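PDB 3WEU: L-lysine 6-oxidase from Marinomonas mediterranea, which oxidises the side-chain amine of L-lysine with a cysteine tryptophylquinone cofactor, yielding 2-amino-6-oxohexanoate, ammonium and the hydrogen peroxide that makes it antibacterial. Local coordinates for residues T44-E52 / W626-D634; M27-E35 / F251-S259. All coordinates share one frame; numbering follows the deposited sequence.

Contact 1: residues T44-E52 / W626-D634. With EDO (1,2-ethanediol), chain L.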
ATOM      1  N   THR A  44      15.100  24.347  40.081  1.00 19.27           N
ATOM      2  CA  THR A  44      16.347  23.902  39.470  1.00 21.42           C
ATOM      3  C   THR A  44      16.050  23.594  38.036  1.00 18.64           C
ATOM      4  O   THR A  44      14.894  23.367  37.679  1.00 17.31           O
ATOM      5  CB  THR A  44      16.871  22.582  40.073  1.00 22.98           C
ATOM      6  OG1 THR A  44      16.034  21.457  39.691  1.00 26.84           O
ATOM      7  CG2 THR A  44      16.945  22.604  41.501  1.00 27.60           C
ATOM      8  N   THR A  45      17.080  23.518  37.209  1.00 17.07           N
ATOM      9  CA  THR A  45      16.870  23.037  35.854  1.00 17.29           C
ATOM     10  C   THR A  45      16.449  21.590  35.856  1.00 19.52           C
ATOM     11  O   THR A  45      16.625  20.813  36.842  1.00 16.92           O
ATOM     12  CB  THR A  45      18.098  23.237  34.992  1.00 18.70           C
ATOM     13  OG1 THR A  45      19.200  22.764  35.720  1.00 17.48           O
ATOM     14  CG2 THR A  45      18.285  24.674  34.751  1.00 19.13           C
ATOM     15  N   VAL A  46      15.832  21.207  34.758  1.00 16.78           N
ATOM     16  CA  VAL A  46      15.249  19.878  34.579  1.00 17.62           C
ATOM     17  C   VAL A  46      16.217  18.762  34.928  1.00 17.12           C
ATOM     18  O   VAL A  46      17.389  18.783  34.543  1.00 17.51           O
ATOM     19  CB  VAL A  46      14.792  19.705  33.122  1.00 16.76           C
ATOM     20  CG1 VAL A  46      15.981  19.803  32.196  1.00 16.07           C
ATOM     21  CG2 VAL A  46      14.106  18.361  32.885  1.00 17.04           C
ATOM     22  N   VAL A  47      15.710  17.785  35.668  1.00 16.92           N
ATOM     23  CA  VAL A  47      16.466  16.589  35.930  1.00 18.77           C
ATOM     24  C   VAL A  47      16.232  15.652  34.762  1.00 17.45           C
ATOM     25  O   VAL A  47      17.152  15.482  33.977  1.00 18.32           O
ATOM     26  CB  VAL A  47      16.057  15.976  37.280  1.00 20.71           C
ATOM     27  CG1 VAL A  47      16.814  14.686  37.531  1.00 23.36           C
ATOM     28  CG2 VAL A  47      16.271  17.000  38.409  1.00 24.95           C
ATOM     29  N   ASN A  48      15.059  15.023  34.641  1.00 15.64           N
ATOM     30  CA  ASN A  48      14.748  14.203  33.475  1.00 16.91           C
ATOM     31  C   ASN A  48      13.677  14.795  32.574  1.00 16.44           C
ATOM     32  O   ASN A  48      12.686  15.282  33.081  1.00 16.38           O
ATOM     33  CB  ASN A  48      14.316  12.814  33.907  1.00 20.83           C
ATOM     34  CG  ASN A  48      15.439  12.025  34.596  1.00 26.60           C
ATOM     35  OD1 ASN A  48      16.603  12.150  34.309  1.00 28.37           O
ATOM     36  ND2 ASN A  48      15.060  11.269  35.551  1.00 35.11           N
ATOM     37  N   PHE A  49      13.869  14.735  31.261  1.00 14.77           N
ATOM     38  CA  PHE A  49      12.889  15.276  30.359  1.00 15.63           C
ATOM     39  C   PHE A  49      11.669  14.359  30.247  1.00 15.72           C
ATOM     40  O   PHE A  49      10.567  14.801  29.836  1.00 16.40           O
ATOM     41  CB  PHE A  49      13.492  15.405  28.973  1.00 16.09           C
ATOM     42  CG  PHE A  49      14.532  16.453  28.862  1.00 16.50           C
ATOM     43  CD1 PHE A  49      15.881  16.115  28.809  1.00 16.33           C
ATOM     44  CD2 PHE A  49      14.145  17.813  28.775  1.00 16.92           C
ATOM     45  CE1 PHE A  49      16.863  17.109  28.669  1.00 16.61           C
ATOM     46  CE2 PHE A  49      15.151  18.798  28.622  1.00 18.04           C
ATOM     47  CZ  PHE A  49      16.475  18.441  28.599  1.00 15.88           C
ATOM     48  N   LYS A  50      11.892  13.081  30.543  1.00 14.67           N
ATOM     49  CA  LYS A  50      10.862  12.056  30.403  1.00 14.98           C
ATOM     50  C   LYS A  50      10.535  11.492  31.782  1.00 16.43           C
ATOM     51  O   LYS A  50      11.352  11.515  32.693  1.00 14.79           O
ATOM     52  CB  LYS A  50      11.310  10.902  29.519  1.00 16.39           C
ATOM     53  CG  LYS A  50      11.706  11.329  28.112  1.00 15.98           C
ATOM     54  CD  LYS A  50      11.817  10.137  27.217  1.00 17.05           C
ATOM     55  CE  LYS A  50      12.414  10.484  25.862  1.00 16.14           C
ATOM     56  NZ  LYS A  50      12.568   9.359  24.969  1.00 15.13           N
ATOM     57  N   ASP A  51       9.331  10.995  31.930  1.00 17.04           N
ATOM     58  CA  ASP A  51       8.974  10.325  33.183  1.00 18.73           C
ATOM     59  C   ASP A  51       9.489   8.917  33.174  1.00 23.09           C
ATOM     60  O   ASP A  51      10.183   8.469  32.251  1.00 20.75           O
ATOM     61  CB  ASP A  51       7.448  10.385  33.378  1.00 17.69           C
ATOM     62  CG  ASP A  51       6.685   9.549  32.434  1.00 17.48           C
ATOM     63  OD1 ASP A  51       7.207   8.705  31.675  1.00 20.29           O
ATOM     64  OD2 ASP A  51       5.471   9.732  32.415  1.00 19.27           O
ATOM     65  N   GLU A  52       9.163   8.166  34.225  1.00 24.67           N
ATOM     66  CA  GLU A  52       9.722   6.830  34.364  1.00 27.89           C
ATOM     67  C   GLU A  52       9.285   5.881  33.310  1.00 26.51           C
ATOM     68  O   GLU A  52      10.002   4.947  33.021  1.00 26.89           O
ATOM     69  CB  GLU A  52       9.413   6.239  35.760  1.00 33.70           C
ATOM     70  CG  GLU A  52      10.301   6.869  36.822  1.00 41.98           C
ATOM     71  CD  GLU A  52      10.324   6.062  38.121  1.00 56.37           C
ATOM     72  OE1 GLU A  52       9.301   5.404  38.443  1.00 58.27           O
ATOM     73  OE2 GLU A  52      11.374   6.073  38.808  1.00 67.84           O
ATOM     74  N   TRP A 626       7.766   9.132  17.999  1.00 16.22           N
ATOM     75  CA  TRP A 626       8.539  10.377  18.231  1.00 16.49           C
ATOM     76  C   TRP A 626       9.071  10.437  19.673  1.00 17.48           C
ATOM     77  O   TRP A 626      10.204  10.875  19.923  1.00 18.59           O
ATOM     78  CB  TRP A 626       7.720  11.604  17.825  1.00 16.61           C
ATOM     79  CG  TRP A 626       6.405  11.670  18.503  1.00 17.34           C
ATOM     80  CD1 TRP A 626       5.280  10.994  18.131  1.00 16.09           C
ATOM     81  CD2 TRP A 626       6.083  12.342  19.733  1.00 16.16           C
ATOM     82  NE1 TRP A 626       4.267  11.222  19.041  1.00 17.55           N
ATOM     83  CE2 TRP A 626       4.727  12.059  20.020  1.00 17.33           C
ATOM     84  CE3 TRP A 626       6.805  13.151  20.627  1.00 15.72           C
ATOM     85  CZ2 TRP A 626       4.079  12.537  21.167  1.00 19.01           C
ATOM     86  CZ3 TRP A 626       6.154  13.671  21.723  1.00 16.30           C
ATOM     87  CH2 TRP A 626       4.801  13.330  22.020  1.00 19.18           C
ATOM     88  N   SER A 627       8.240  10.042  20.634  1.00 17.46           N
ATOM     89  CA  SER A 627       8.562  10.228  22.007  1.00 16.37           C
ATOM     90  C   SER A 627       9.611   9.307  22.501  1.00 15.97           C
ATOM     91  O   SER A 627      10.079   9.467  23.653  1.00 17.72           O
ATOM     92  CB  SER A 627       7.335  10.186  22.937  1.00 17.51           C
ATOM     93  OG  SER A 627       6.764   8.905  23.006  1.00 16.88           O
ATOM     94  N   ALA A 628      10.016   8.338  21.675  1.00 15.56           N
ATOM     95  CA  ALA A 628      11.042   7.405  22.066  1.00 15.85           C
ATOM     96  C   ALA A 628      12.447   7.997  21.902  1.00 16.09           C
ATOM     97  O   ALA A 628      13.418   7.453  22.438  1.00 15.15           O
ATOM     98  CB  ALA A 628      10.955   6.159  21.226  1.00 16.71           C
ATOM     99  N   LEU A 629      12.545   9.098  21.179  1.00 17.09           N
ATOM    100  CA  LEU A 629      13.881   9.654  20.809  1.00 16.08           C
ATOM    101  C   LEU A 629      14.571  10.331  21.952  1.00 14.44           C
ATOM    102  O   LEU A 629      13.961  10.686  22.965  1.00 15.57           O
ATOM    103  CB  LEU A 629      13.813  10.603  19.616  1.00 17.31           C
ATOM    104  CG  LEU A 629      13.289   9.894  18.362  1.00 19.46           C
ATOM    105  CD1 LEU A 629      12.784  10.832  17.276  1.00 21.68           C
ATOM    106  CD2 LEU A 629      14.340   8.996  17.751  1.00 21.51           C
ATOM    107  N   ALA A 630      15.888  10.454  21.820  1.00 14.68           N
ATOM    108  CA  ALA A 630      16.719  10.967  22.870  1.00 13.45           C
ATOM    109  C   ALA A 630      16.636  12.483  22.980  1.00 13.93           C
ATOM    110  O   ALA A 630      16.352  13.195  22.003  1.00 13.09           O
ATOM    111  CB  ALA A 630      18.156  10.614  22.579  1.00 13.68           C
ATOM    112  N   PHE A 631      17.007  12.968  24.147  1.00 13.11           N
ATOM    113  CA  PHE A 631      17.316  14.374  24.328  1.00 13.28           C
ATOM    114  C   PHE A 631      18.815  14.499  24.363  1.00 14.03           C
ATOM    115  O   PHE A 631      19.513  13.818  25.172  1.00 15.03           O
ATOM    116  CB  PHE A 631      16.758  14.874  25.650  1.00 13.49           C
ATOM    117  CG  PHE A 631      15.283  15.094  25.605  1.00 13.25           C
ATOM    118  CD1 PHE A 631      14.409  14.014  25.644  1.00 14.42           C
ATOM    119  CD2 PHE A 631      14.766  16.362  25.351  1.00 12.24           C
ATOM    120  CE1 PHE A 631      13.034  14.209  25.506  1.00 14.62           C
ATOM    121  CE2 PHE A 631      13.387  16.574  25.227  1.00 12.17           C
ATOM    122  CZ  PHE A 631      12.522  15.481  25.324  1.00 13.55           C
ATOM    123  N   ILE A 632      19.309  15.368  23.523  1.00 13.56           N
ATOM    124  CA  ILE A 632      20.764  15.629  23.422  1.00 14.30           C
ATOM    125  C   ILE A 632      21.093  16.695  24.449  1.00 15.77           C
ATOM    126  O   ILE A 632      20.549  17.783  24.416  1.00 15.83           O
ATOM    127  CB  ILE A 632      21.175  16.098  22.009  1.00 14.02           C
ATOM    128  CG1 ILE A 632      20.564  15.208  20.946  1.00 13.24           C
ATOM    129  CG2 ILE A 632      22.688  16.174  21.871  1.00 14.48           C
ATOM    130  CD1 ILE A 632      20.828  13.701  21.086  1.00 14.04           C
ATOM    131  N   ARG A 633      21.996  16.367  25.375  1.00 15.49           N
ATOM    132  CA  ARG A 633      22.292  17.246  26.460  1.00 15.12           C
ATOM    133  C   ARG A 633      23.737  17.185  26.965  1.00 13.68           C
ATOM    134  O   ARG A 633      24.444  16.173  26.756  1.00 12.26           O
ATOM    135  CB  ARG A 633      21.288  16.970  27.541  1.00 18.85           C
ATOM    136  CG  ARG A 633      21.753  16.539  28.866  1.00 21.68           C
ATOM    137  CD  ARG A 633      20.601  16.317  29.818  1.00 20.78           C
ATOM    138  NE  ARG A 633      20.513  17.342  30.782  1.00 20.45           N
ATOM    139  CZ  ARG A 633      19.602  17.349  31.755  1.00 20.31           C
ATOM    140  NH1 ARG A 633      18.677  16.392  31.838  1.00 19.59           N
ATOM    141  NH2 ARG A 633      19.619  18.277  32.660  1.00 20.21           N
ATOM    142  N   ASP A 634      24.174  18.305  27.554  1.00 12.06           N
ATOM    143  CA  ASP A 634      25.510  18.452  27.987  1.00 12.42           C
ATOM    144  C   ASP A 634      25.709  17.681  29.312  1.00 12.82           C
ATOM    145  O   ASP A 634      25.144  18.060  30.357  1.00 14.79           O
ATOM    146  CB  ASP A 634      25.893  19.919  28.125  1.00 13.68           C
ATOM    147  CG  ASP A 634      27.326  20.135  28.517  1.00 14.14           C
ATOM    148  OD1 ASP A 634      28.119  19.195  28.590  1.00 13.60           O
ATOM    149  OD2 ASP A 634      27.656  21.329  28.824  1.00 15.01           O
TER
HETATM  150  C1  EDO L 810       8.108  10.489  37.433  1.00 32.99           C
HETATM  151  O1  EDO L 810       7.916   9.413  36.547  1.00 32.31           O
HETATM  152  C2  EDO L 810       9.314  11.214  36.978  1.00 32.59           C
HETATM  153  O2  EDO L 810       8.853  12.346  36.199  1.00 27.26           O
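Phe49 lies flat over Phe631 in an offset stack, the ring centroids 4.2 Å apart and the planes only 8° from parallel. The offset carries Phe49 CB, rather than the middle of its ring, over the centre of the Phe631 face: CB is 3.6 Å from that centroid, a CH-pi contact almost along the ring normal. Phe631 CD2 and CG sit under the rim of Phe49, with Val46 CG2 over the rim of its opposite face.

Beside this stack two cations are held by backbone oxygens. The Arg633 guanidinium presents its edge to the loop and reads two successive carbonyls, NH2 donating to Val46 O (3.0 Å, 162° at the hydrogen) and NH1 to Val47 O (2.8 Å). A bend at chi3 of -107° turns the group so that both N-H donors face the loop, its plane steeply inclined to the ring of Phe49. Lys50, by contrast, runs out fully extended past the edge of Phe631, CE lying 3.8 Å from Phe631 CE1. Its NZ then hydrogen-bonds to Ser627 O and to Leu629 O, both 2.8 Å away. Glu649 O and Asn651 OD1 add further acceptors, so four oxygens meet an ammonium with three protons, which would help pay for burying its charge. A ring stack and two cations on carbonyls, not backbone pairing, join 44-52 to 626-634.

A 1,2-ethanediol, probably from the crystallisation liquor, accepts a bond from Glu52 N. The loop between strands 42-43 and 58-66 meets strand 631-634, which pairs antiparallel with 645-648, while Trp626 and Leu629 pack against helix 510-515.

Contact 2: residues M27-E35 / F251-S259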
ATOM      1  N   MET A  27      14.610  30.106  30.642  1.00 16.91           N
ATOM      2  CA  MET A  27      14.687  31.470  31.080  1.00 19.31           C
ATOM      3  C   MET A  27      15.719  32.242  30.305  1.00 18.89           C
ATOM      4  O   MET A  27      15.935  33.411  30.550  1.00 16.41           O
ATOM      5  CB  MET A  27      14.951  31.536  32.572  1.00 24.03           C
ATOM      6  CG  MET A  27      13.720  30.945  33.290  1.00 32.67           C
ATOM      7  SD  MET A  27      13.916  30.804  35.095  1.00 41.33           S
ATOM      8  CE  MET A  27      13.298  32.463  35.466  1.00 40.82           C
ATOM      9  N   GLU A  28      16.303  31.612  29.296  1.00 17.63           N
ATOM     10  CA  GLU A  28      17.210  32.292  28.430  1.00 17.25           C
ATOM     11  C   GLU A  28      17.339  31.471  27.159  1.00 16.46           C
ATOM     12  O   GLU A  28      16.886  30.323  27.089  1.00 15.87           O
ATOM     13  CB  GLU A  28      18.597  32.429  29.098  1.00 20.78           C
ATOM     14  CG  GLU A  28      19.308  31.129  29.317  1.00 22.08           C
ATOM     15  CD  GLU A  28      20.605  31.257  30.154  1.00 29.94           C
ATOM     16  OE1 GLU A  28      21.319  32.246  30.066  1.00 31.16           O
ATOM     17  OE2 GLU A  28      20.968  30.317  30.827  1.00 30.68           O
ATOM     18  N   ILE A  29      17.936  32.081  26.159  1.00 15.40           N
ATOM     19  CA  ILE A  29      18.222  31.391  24.864  1.00 16.20           C
ATOM     20  C   ILE A  29      19.250  30.306  25.115  1.00 15.27           C
ATOM     21  O   ILE A  29      20.292  30.528  25.699  1.00 14.59           O
ATOM     22  CB  ILE A  29      18.680  32.364  23.800  1.00 15.94           C
ATOM     23  CG1 ILE A  29      17.607  33.426  23.541  1.00 17.41           C
ATOM     24  CG2 ILE A  29      19.042  31.646  22.517  1.00 15.84           C
ATOM     25  CD1 ILE A  29      17.911  34.257  22.334  1.00 19.89           C
ATOM     26  N   GLY A  30      18.906  29.078  24.770  1.00 15.84           N
ATOM     27  CA  GLY A  30      19.831  27.948  25.002  1.00 17.06           C
ATOM     28  C   GLY A  30      19.721  27.401  26.434  1.00 17.61           C
ATOM     29  O   GLY A  30      20.501  26.567  26.817  1.00 17.06           O
ATOM     30  N   GLY A  31      18.729  27.898  27.185  1.00 16.76           N
ATOM     31  CA  GLY A  31      18.545  27.534  28.554  1.00 16.18           C
ATOM     32  C   GLY A  31      17.771  26.262  28.702  1.00 16.24           C
ATOM     33  O   GLY A  31      16.862  25.965  27.887  1.00 14.69           O
ATOM     34  N   LEU A  32      18.080  25.491  29.743  1.00 12.81           N
ATOM     35  CA  LEU A  32      17.256  24.332  30.057  1.00 14.64           C
ATOM     36  C   LEU A  32      15.893  24.760  30.631  1.00 14.45           C
ATOM     37  O   LEU A  32      15.794  25.786  31.241  1.00 16.03           O
ATOM     38  CB  LEU A  32      17.977  23.427  31.049  1.00 14.75           C
ATOM     39  CG  LEU A  32      19.186  22.647  30.569  1.00 15.78           C
ATOM     40  CD1 LEU A  32      19.916  21.938  31.721  1.00 16.85           C
ATOM     41  CD2 LEU A  32      18.812  21.577  29.576  1.00 17.47           C
ATOM     42  N   PRO A  33      14.853  24.000  30.415  1.00 14.67           N
ATOM     43  CA  PRO A  33      13.593  24.194  31.145  1.00 15.13           C
ATOM     44  C   PRO A  33      13.765  23.791  32.614  1.00 15.42           C
ATOM     45  O   PRO A  33      14.798  23.232  32.997  1.00 15.25           O
ATOM     46  CB  PRO A  33      12.628  23.255  30.440  1.00 14.52           C
ATOM     47  CG  PRO A  33      13.516  22.157  29.986  1.00 16.07           C
ATOM     48  CD  PRO A  33      14.809  22.812  29.578  1.00 15.36           C
ATOM     49  N   TYR A  34      12.779  24.149  33.453  1.00 16.09           N
ATOM     50  CA  TYR A  34      12.922  24.108  34.902  1.00 16.73           C
ATOM     51  C   TYR A  34      11.980  23.181  35.586  1.00 17.85           C
ATOM     52  O   TYR A  34      10.825  23.087  35.232  1.00 15.92           O
ATOM     53  CB  TYR A  34      12.660  25.516  35.504  1.00 16.50           C
ATOM     54  CG  TYR A  34      13.869  26.338  35.504  1.00 16.18           C
ATOM     55  CD1 TYR A  34      14.364  26.921  34.302  1.00 18.67           C
ATOM     56  CD2 TYR A  34      14.595  26.491  36.663  1.00 18.47           C
ATOM     57  CE1 TYR A  34      15.540  27.636  34.309  1.00 20.02           C
ATOM     58  CE2 TYR A  34      15.800  27.160  36.672  1.00 19.70           C
ATOM     59  CZ  TYR A  34      16.242  27.738  35.501  1.00 21.31           C
ATOM     60  OH  TYR A  34      17.373  28.425  35.601  1.00 21.87           O
ATOM     61  N   GLU A  35      12.493  22.480  36.597  1.00 16.15           N
ATOM     62  CA  GLU A  35      11.629  21.859  37.570  1.00 15.58           C
ATOM     63  C   GLU A  35      10.923  22.971  38.340  1.00 17.01           C
ATOM     64  O   GLU A  35      11.316  24.174  38.271  1.00 16.14           O
ATOM     65  CB  GLU A  35      12.437  20.994  38.533  1.00 16.92           C
ATOM     66  CG  GLU A  35      13.213  19.843  37.920  1.00 17.27           C
ATOM     67  CD  GLU A  35      12.385  18.790  37.240  1.00 19.24           C
ATOM     68  OE1 GLU A  35      11.201  18.603  37.642  1.00 19.35           O
ATOM     69  OE2 GLU A  35      12.969  18.089  36.385  1.00 19.87           O
ATOM     70  N   PHE A 251      14.395  18.708  21.443  1.00 14.29           N
ATOM     71  CA  PHE A 251      15.221  17.554  21.816  1.00 14.27           C
ATOM     72  C   PHE A 251      16.705  17.865  22.065  1.00 13.91           C
ATOM     73  O   PHE A 251      17.475  16.964  22.420  1.00 13.84           O
ATOM     74  CB  PHE A 251      15.094  16.435  20.751  1.00 14.59           C
ATOM     75  CG  PHE A 251      13.758  15.730  20.755  1.00 14.70           C
ATOM     76  CD1 PHE A 251      13.489  14.776  21.714  1.00 14.73           C
ATOM     77  CD2 PHE A 251      12.816  15.971  19.789  1.00 14.94           C
ATOM     78  CE1 PHE A 251      12.331  14.068  21.718  1.00 15.41           C
ATOM     79  CE2 PHE A 251      11.618  15.244  19.765  1.00 15.12           C
ATOM     80  CZ  PHE A 251      11.383  14.307  20.734  1.00 15.12           C
ATOM     81  N   ALA A 252      17.065  19.137  22.011  1.00 13.01           N
ATOM     82  CA  ALA A 252      18.417  19.604  22.294  1.00 13.16           C
ATOM     83  C   ALA A 252      18.420  21.020  22.742  1.00 12.34           C
ATOM     84  O   ALA A 252      18.974  21.934  22.074  1.00 10.86           O
ATOM     85  CB  ALA A 252      19.299  19.443  21.062  1.00 12.84           C
ATOM     86  N   PRO A 253      17.847  21.221  23.915  1.00 13.04           N
ATOM     87  CA  PRO A 253      17.527  22.597  24.302  1.00 12.85           C
ATOM     88  C   PRO A 253      18.731  23.487  24.547  1.00 14.52           C
ATOM     89  O   PRO A 253      18.608  24.708  24.363  1.00 14.57           O
ATOM     90  CB  PRO A 253      16.689  22.407  25.571  1.00 12.85           C
ATOM     91  CG  PRO A 253      17.025  21.037  26.041  1.00 13.48           C
ATOM     92  CD  PRO A 253      17.246  20.247  24.835  1.00 13.29           C
ATOM     93  N   GLU A 254      19.896  22.921  24.886  1.00 14.95           N
ATOM     94  CA  GLU A 254      21.074  23.757  25.081  1.00 13.15           C
ATOM     95  C   GLU A 254      21.732  24.200  23.784  1.00 14.41           C
ATOM     96  O   GLU A 254      22.664  25.003  23.834  1.00 14.29           O
ATOM     97  CB  GLU A 254      22.082  23.019  25.902  1.00 13.32           C
ATOM     98  CG  GLU A 254      21.576  22.755  27.295  1.00 14.11           C
ATOM     99  CD  GLU A 254      22.294  21.625  28.042  1.00 14.22           C
ATOM    100  OE1 GLU A 254      22.781  21.838  29.194  1.00 15.01           O
ATOM    101  OE2 GLU A 254      22.341  20.485  27.508  1.00 14.26           O
ATOM    102  N   ILE A 255      21.325  23.649  22.653  1.00 12.70           N
ATOM    103  CA  ILE A 255      21.923  23.971  21.361  1.00 12.42           C
ATOM    104  C   ILE A 255      21.006  24.972  20.654  1.00 14.10           C
ATOM    105  O   ILE A 255      19.818  24.737  20.502  1.00 14.29           O
ATOM    106  CB  ILE A 255      22.099  22.703  20.512  1.00 14.18           C
ATOM    107  CG1 ILE A 255      22.969  21.712  21.322  1.00 14.49           C
ATOM    108  CG2 ILE A 255      22.721  23.036  19.163  1.00 13.27           C
ATOM    109  CD1 ILE A 255      23.402  20.467  20.682  1.00 18.48           C
ATOM    110  N   VAL A 256      21.577  26.123  20.307  1.00 11.90           N
ATOM    111  CA  VAL A 256      20.827  27.255  19.783  1.00 12.65           C
ATOM    112  C   VAL A 256      21.005  27.367  18.259  1.00 12.89           C
ATOM    113  O   VAL A 256      22.111  27.191  17.747  1.00 13.15           O
ATOM    114  CB  VAL A 256      21.400  28.509  20.464  1.00 12.36           C
ATOM    115  CG1 VAL A 256      20.707  29.781  20.012  1.00 12.63           C
ATOM    116  CG2 VAL A 256      21.298  28.390  21.984  1.00 13.25           C
ATOM    117  N   ASN A 257      19.921  27.680  17.573  1.00 12.67           N
ATOM    118  CA  ASN A 257      19.922  27.931  16.143  1.00 13.22           C
ATOM    119  C   ASN A 257      20.707  29.194  15.813  1.00 13.65           C
ATOM    120  O   ASN A 257      20.610  30.208  16.491  1.00 12.12           O
ATOM    121  CB  ASN A 257      18.480  28.013  15.623  1.00 13.79           C
ATOM    122  CG  ASN A 257      17.738  26.678  15.776  1.00 14.17           C
ATOM    123  OD1 ASN A 257      17.898  25.798  14.947  1.00 13.44           O
ATOM    124  ND2 ASN A 257      16.992  26.504  16.867  1.00 13.28           N
ATOM    125  N   ILE A 258      21.516  29.109  14.755  1.00 13.59           N
ATOM    126  CA  ILE A 258      22.244  30.241  14.280  1.00 12.77           C
ATOM    127  C   ILE A 258      21.368  31.480  14.093  1.00 13.16           C
ATOM    128  O   ILE A 258      21.733  32.570  14.567  1.00 13.27           O
ATOM    129  CB  ILE A 258      23.042  29.910  13.019  1.00 11.94           C
ATOM    130  CG1 ILE A 258      24.240  28.999  13.363  1.00 12.35           C
ATOM    131  CG2 ILE A 258      23.567  31.225  12.364  1.00 13.58           C
ATOM    132  CD1 ILE A 258      24.819  28.246  12.148  1.00 13.13           C
ATOM    133  N   SER A 259      20.229  31.308  13.435  1.00 12.00           N
ATOM    134  CA  SER A 259      19.197  32.358  13.378  1.00 13.29           C
ATOM    135  C   SER A 259      17.935  31.797  14.064  1.00 13.33           C
ATOM    136  O   SER A 259      17.308  30.818  13.604  1.00 12.87           O
ATOM    137  CB  SER A 259      18.914  32.830  11.943  1.00 13.82           C
ATOM    138  OG  SER A 259      20.122  33.213  11.256  1.00 15.69           O
TER
HETATM  139  O   HOH W   1      23.230  26.712  25.705  1.00 25.31           O
HETATM  140  O   HOH W   2      16.328  26.122  25.192  1.00 17.25           O
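Val256 presses its CG2 methyl onto the bare backbone of Gly30, CG2 to CA being 3.4 Å, tighter than usual for two carbons. Its other methyl, CG1, stands anti to the backbone N (chi1 -180°) and meets Ile29 CG2 at 3.5 Å, the two branched side chains crossing at about a right angle. Next to these methyls the main chains themselves close in. Glu254 CA lies 3.4 Å from Gly30 O in a nearly straight CA-H...O contact (167° at the hydrogen), and Gly30 CA makes a more bent one to Pro253 O.

The closeness occurs where two beta turns meet. Glu28 to Gly31 form a type II turn, with Gly30 at the third position, where the backbone takes a positive phi (84°) well suited to glycine; Ala252 to Ile255 form a type I turn. The first belongs to the loop leading into strand 34-36, the second to the loop that joins strand 237-247 to helix 261-272, so the contact is turn against turn.

Packing slackens along the Leu32 and Pro33 flank. Leu32 CD2 reaches Pro253 CG at 4.0 Å and rests beside the CG and CD of Glu254, whose extended chain carries the carboxylate onward to Asp634 N. Pro33 CD is farther still from Pro253 CB, at 4.4 Å. The carbonyls of the two turns, for their part, are linked through water. One molecule donates to Gly30 O and to Glu254 O (2.6 Å), the latter oxygen also receiving Gln308 NE2. A second lies 2.8 Å from both Gly31 O and Pro253 O, in reach of other acceptors too, so its two protons must be shared out.

How the contacts relate
The centres of the two contacts lie about 13 Å apart, and their segments alternate along the chain. Direct bridges join them: Ile632 N of contact 1 is 2.7 Å from Phe251 O of contact 2, and Thr44 O is 2.8 Å from Glu35 N, both probable hydrogen bonds. Leu32 also touches Arg633, so strand 631-634 is shared by both contacts. Both run to parts of the chain close in sequence to Cys516 and Trp581, the residues of the cysteine tryptophylquinone: the helix beside contact 1 stops one residue before Cys516, and Asn257 of contact 2 bonds Gln584, three residues beyond Trp581. This is nearness along the chain, and no direct contact with the cofactor is implied.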